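Local structure of enoyl-CoA hydratase subunit II (Geobacillus kaustophilus, 2EJ5) at residues N19-D22 with Q23-F27; K164-A167 with E168-A171. The protein probably acts as an enoyl-CoA hydratase of the crotonase family, adding water across the double bond of enoyl-CoA thioesters, perhaps in phenylacetic acid breakdown. All coordinates share one frame; numbering follows the deposited sequence.

Contact 1: N19-D22 with Q23-F27; sequences NRPD and QLNAF
R20 and N25 close a compact loop that follows strand 13-18, their CA atoms 4.2 Å apart. The carbonyl oxygen of R20 accepts two backbone bonds, from Q23 N and from N25 N (2.9 Å each), which reach it from opposite faces of the carbonyl plane. L24 N bonds to P21 O at 3.1 Å, continuing the short 3-10 turn begun at P21 and D22, and L24 and N25 then take left-handed backbone conformations that swing the chain back beside R20.

The side chain of N25 completes the closure. Its OD1 accepts R20 N at 2.9 Å through an in-plane lone pair, while ND2 donates to A56 O and F60 O, so the amide is held at both ends. The side chain of R20 bends at chi3 (71°), which carries its guanidinium to A26. NH1 donates to A26 O at 2.7 Å, with the oxygen near the guanidinium plane, and also forms a salt bridge with D65. Q23 turns at its own chi2 (83°) to lay OE1 over the centre of one guanidinium face, 3.3 Å above the plane, the amide and guanidinium planes being only 25° apart. A lysine in place of R20 has no flat group to lie under Q23 OE1, and its single amino group would probably be unable to serve both A26 O and D65, leaving one without its mate.

The loop leads on to helix 29-44 and bonds through L24 and F27 to the backbone of A62 and G63, whose loop in relatives supplies an oxyanion-hole amide. The negative charge of D65 and the oxygens of A26 and Q23 probably stabilise the positive charge of R20 together, tying the shape of the turn to that neighbouring loop.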
loop_
_atom_site.group_PDB
_atom_site.type_symbol
_atom_site.label_atom_id
_atom_site.label_comp_id
_atom_site.label_asym_id
_atom_site.label_seq_id
_atom_site.Cartn_x
_atom_site.Cartn_y
_atom_site.Cartn_z
ATOM N N ASN A 19 -29.485 11.582 -7.607
ATOM C CA ASN A 19 -30.452 12.612 -8.033
ATOM C C ASN A 19 -31.326 13.226 -6.908
ATOM O O ASN A 19 -32.544 13.103 -6.913
ATOM C CB ASN A 19 -31.300 12.023 -9.171
ATOM C CG ASN A 19 -31.932 13.078 -10.070
ATOM O OD1 ASN A 19 -31.539 14.239 -10.058
ATOM N ND2 ASN A 19 -32.906 12.651 -10.889
ATOM N N ARG A 20 -30.680 13.880 -5.939
ATOM C CA ARG A 20 -31.349 14.695 -4.924
ATOM C C ARG A 20 -30.564 15.985 -4.904
ATOM O O ARG A 20 -29.974 16.351 -3.898
ATOM C CB ARG A 20 -31.376 14.007 -3.545
ATOM C CG ARG A 20 -32.278 12.760 -3.520
ATOM C CD ARG A 20 -32.367 12.092 -2.143
ATOM N NE ARG A 20 -33.124 12.869 -1.154
ATOM C CZ ARG A 20 -32.591 13.451 -0.085
ATOM N NH1 ARG A 20 -31.284 13.344 0.150
ATOM N NH2 ARG A 20 -33.358 14.156 0.758
ATOM N N PRO A 21 -30.546 16.683 -6.043
ATOM C CA PRO A 21 -29.682 17.842 -6.170
ATOM C C PRO A 21 -29.906 18.904 -5.096
ATOM O O PRO A 21 -28.948 19.537 -4.681
ATOM C CB PRO A 21 -29.970 18.365 -7.600
ATOM C CG PRO A 21 -31.292 17.782 -7.966
ATOM C CD PRO A 21 -31.331 16.442 -7.268
ATOM N N ASP A 22 -31.139 19.113 -4.628
ATOM C CA ASP A 22 -31.351 20.139 -3.583
ATOM C C ASP A 22 -30.655 19.804 -2.250
ATOM O O ASP A 22 -30.335 20.697 -1.449
ATOM C CB ASP A 22 -32.840 20.406 -3.335
ATOM C CG ASP A 22 -33.644 20.563 -4.623
ATOM O OD1 ASP A 22 -33.055 20.894 -5.676
ATOM O OD2 ASP A 22 -34.879 20.347 -4.568
ATOM N N GLN A 23 -30.422 18.519 -2.010
ATOM C CA GLN A 23 -29.727 18.093 -0.797
ATOM C C GLN A 23 -28.316 17.559 -1.122
ATOM O O GLN A 23 -27.767 16.755 -0.366
ATOM C CB GLN A 23 -30.558 17.033 -0.081
ATOM C CG GLN A 23 -32.031 17.454 0.230
ATOM C CD GLN A 23 -32.979 17.264 -0.948
ATOM O OE1 GLN A 23 -32.806 16.363 -1.783
ATOM N NE2 GLN A 23 -34.001 18.111 -1.016
ATOM N N LEU A 24 -27.755 18.016 -2.252
ATOM C CA LEU A 24 -26.396 17.672 -2.697
ATOM C C LEU A 24 -26.223 16.156 -2.842
ATOM O O LEU A 24 -25.163 15.585 -2.498
ATOM C CB LEU A 24 -25.336 18.287 -1.761
ATOM C CG LEU A 24 -25.311 19.804 -1.513
ATOM C CD1 LEU A 24 -24.384 20.183 -0.356
ATOM C CD2 LEU A 24 -24.944 20.582 -2.763
ATOM N N ASN A 25 -27.292 15.521 -3.328
ATOM C CA ASN A 25 -27.378 14.084 -3.579
ATOM C C ASN A 25 -27.082 13.227 -2.313
ATOM O O ASN A 25 -26.572 12.112 -2.394
ATOM C CB ASN A 25 -26.525 13.704 -4.816
ATOM C CG ASN A 25 -26.802 14.632 -6.011
ATOM O OD1 ASN A 25 -27.967 14.869 -6.346
ATOM N ND2 ASN A 25 -25.754 15.193 -6.615
ATOM N N ALA A 26 -27.436 13.763 -1.150
ATOM C CA ALA A 26 -27.221 13.043 0.099
ATOM C C ALA A 26 -28.075 11.783 0.133
ATOM O O ALA A 26 -29.194 11.738 -0.430
ATOM C CB ALA A 26 -27.450 13.931 1.291
ATOM N N PHE A 27 -27.509 10.723 0.709
ATOM C CA PHE A 27 -28.163 9.430 0.731
ATOM C C PHE A 27 -29.371 9.403 1.668
ATOM O O PHE A 27 -29.322 9.947 2.777
ATOM C CB PHE A 27 -27.208 8.353 1.222
ATOM C CG PHE A 27 -26.151 7.974 0.231
ATOM C CD1 PHE A 27 -26.476 7.244 -0.907
ATOM C CD2 PHE A 27 -24.822 8.305 0.467
ATOM C CE1 PHE A 27 -25.477 6.876 -1.833
ATOM C CE2 PHE A 27 -23.828 7.934 -0.449
ATOM C CZ PHE A 27 -24.168 7.212 -1.581
#

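Contact 2: K164-A167 with E168-A171; sequences KVTA and EEAA
The carboxylate of E169 has T166 lying over one of its faces: N, OG1 and CG2 of T166 are all on the same side of its plane. T166 N donates to E169 OE1 at 2.9 Å in an almost straight bond (N-H...O 174°), arriving from above the plane, 37° out of it. At the rim of the group, nearly level with its plane, V165 CA lies 3.5 Å from E169 OE1. OG1 of T166 also lies close over the E169 side chain.

Returning the bond, E169 N donates to T166 OG1 at 3.2 Å. The two reciprocal bonds make a capping box, with T166 as N-cap of helix 167-173. A chi1 of 62° sets OG1 between the backbone N and the carbonyl carbon of T166, facing the first turn of the helix, and the chain of E169, extended beyond CG, brings its carboxylate back to the N-cap amide. Its negative charge near the start of the helix probably interacts favourably with the helix dipole.

Behind the box the regular helical bonding begins: A170 N donates to T166 O at 2.8 Å, and A171 N to A167 O at 2.9 Å. V165 belongs to a short, weakly bonded strand at the margin of a small three-stranded sheet, where it shares a backbone bond with F127. Its CG2 lies 4.4 Å from A170 CB, and V165 and A170 both rest on F127. A167 and A171, together with E168, pack instead on V179 of strand 178-180.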
loop_
_atom_site.group_PDB
_atom_site.type_symbol
_atom_site.label_atom_id
_atom_site.label_comp_id
_atom_site.label_asym_id
_atom_site.label_seq_id
_atom_site.Cartn_x
_atom_site.Cartn_y
_atom_site.Cartn_z
ATOM N N LYS A 164 -10.421 18.951 4.152
ATOM C CA LYS A 164 -10.889 18.878 2.771
ATOM C C LYS A 164 -9.714 18.956 1.766
ATOM O O LYS A 164 -8.777 19.707 1.964
ATOM C CB LYS A 164 -11.915 19.990 2.515
ATOM C CG LYS A 164 -12.400 20.083 1.073
ATOM C CD LYS A 164 -13.171 21.393 0.847
ATOM C CE LYS A 164 -14.686 21.187 0.952
ATOM N NZ LYS A 164 -15.485 22.281 0.259
ATOM N N VAL A 165 -9.778 18.169 0.699
ATOM C CA VAL A 165 -8.736 18.218 -0.328
ATOM C C VAL A 165 -9.295 18.680 -1.663
ATOM O O VAL A 165 -10.380 18.279 -2.058
ATOM C CB VAL A 165 -7.953 16.882 -0.501
ATOM C CG1 VAL A 165 -7.084 16.594 0.737
ATOM C CG2 VAL A 165 -8.869 15.735 -0.734
ATOM N N THR A 166 -8.527 19.511 -2.359
ATOM C CA THR A 166 -8.918 19.972 -3.686
ATOM C C THR A 166 -8.703 18.858 -4.728
ATOM O O THR A 166 -8.117 17.808 -4.406
ATOM C CB THR A 166 -8.116 21.195 -4.070
ATOM O OG1 THR A 166 -6.737 20.830 -4.123
ATOM C CG2 THR A 166 -8.315 22.320 -3.000
ATOM N N ALA A 167 -9.234 19.052 -5.938
ATOM C CA ALA A 167 -9.052 18.080 -7.035
ATOM C C ALA A 167 -7.561 17.840 -7.266
ATOM O O ALA A 167 -7.128 16.698 -7.376
ATOM C CB ALA A 167 -9.731 18.574 -8.341
ATOM N N GLU A 168 -6.767 18.912 -7.293
ATOM C CA GLU A 168 -5.351 18.741 -7.633
ATOM C C GLU A 168 -4.595 18.086 -6.483
ATOM O O GLU A 168 -3.697 17.311 -6.720
ATOM C CB GLU A 168 -4.700 20.040 -8.091
ATOM C CG GLU A 168 -5.261 20.575 -9.459
ATOM C CD GLU A 168 -4.737 19.836 -10.723
ATOM O OE1 GLU A 168 -3.908 18.898 -10.645
ATOM O OE2 GLU A 168 -5.158 20.233 -11.828
ATOM N N GLU A 169 -5.006 18.380 -5.252
ATOM C CA GLU A 169 -4.445 17.724 -4.067
ATOM C C GLU A 169 -4.813 16.249 -4.031
ATOM O O GLU A 169 -3.947 15.425 -3.743
ATOM C CB GLU A 169 -4.842 18.429 -2.759
ATOM C CG GLU A 169 -4.388 19.891 -2.697
ATOM C CD GLU A 169 -5.032 20.699 -1.571
ATOM O OE1 GLU A 169 -6.090 20.314 -1.049
ATOM O OE2 GLU A 169 -4.466 21.750 -1.206
ATOM N N ALA A 170 -6.064 15.914 -4.358
ATOM C CA ALA A 170 -6.473 14.512 -4.530
ATOM C C ALA A 170 -5.632 13.799 -5.601
ATOM O O ALA A 170 -5.183 12.652 -5.404
ATOM C CB ALA A 170 -7.961 14.412 -4.868
ATOM N N ALA A 171 -5.427 14.458 -6.745
ATOM C CA ALA A 171 -4.556 13.863 -7.759
ATOM C C ALA A 171 -3.141 13.587 -7.225
ATOM O O ALA A 171 -2.599 12.503 -7.484
ATOM C CB ALA A 171 -4.547 14.706 -9.076
#

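Along the chain contact 1 closes well before contact 2 opens, and their centres are 22 Å apart, with about 9 Å between nearest atoms and no touch. Both lie within the enoyl-CoA hydratase/isomerase region of one chain. Residues 19-27 form the connection from strand 13-18, the second strand of the six-stranded sheet, to helix 29-44. Residues 164-171 pass from strand 165-166 of the small three-stranded sheet into helix 167-173, which packs on strand 178-180 at the far margin of the larger sheet. Contact 1 shapes a loop between strand and helix, contact 2 the start of a helix, at separate parts of one subunit. No other chain of the three-chain assembly touches either contact, so both are internal to the subunit.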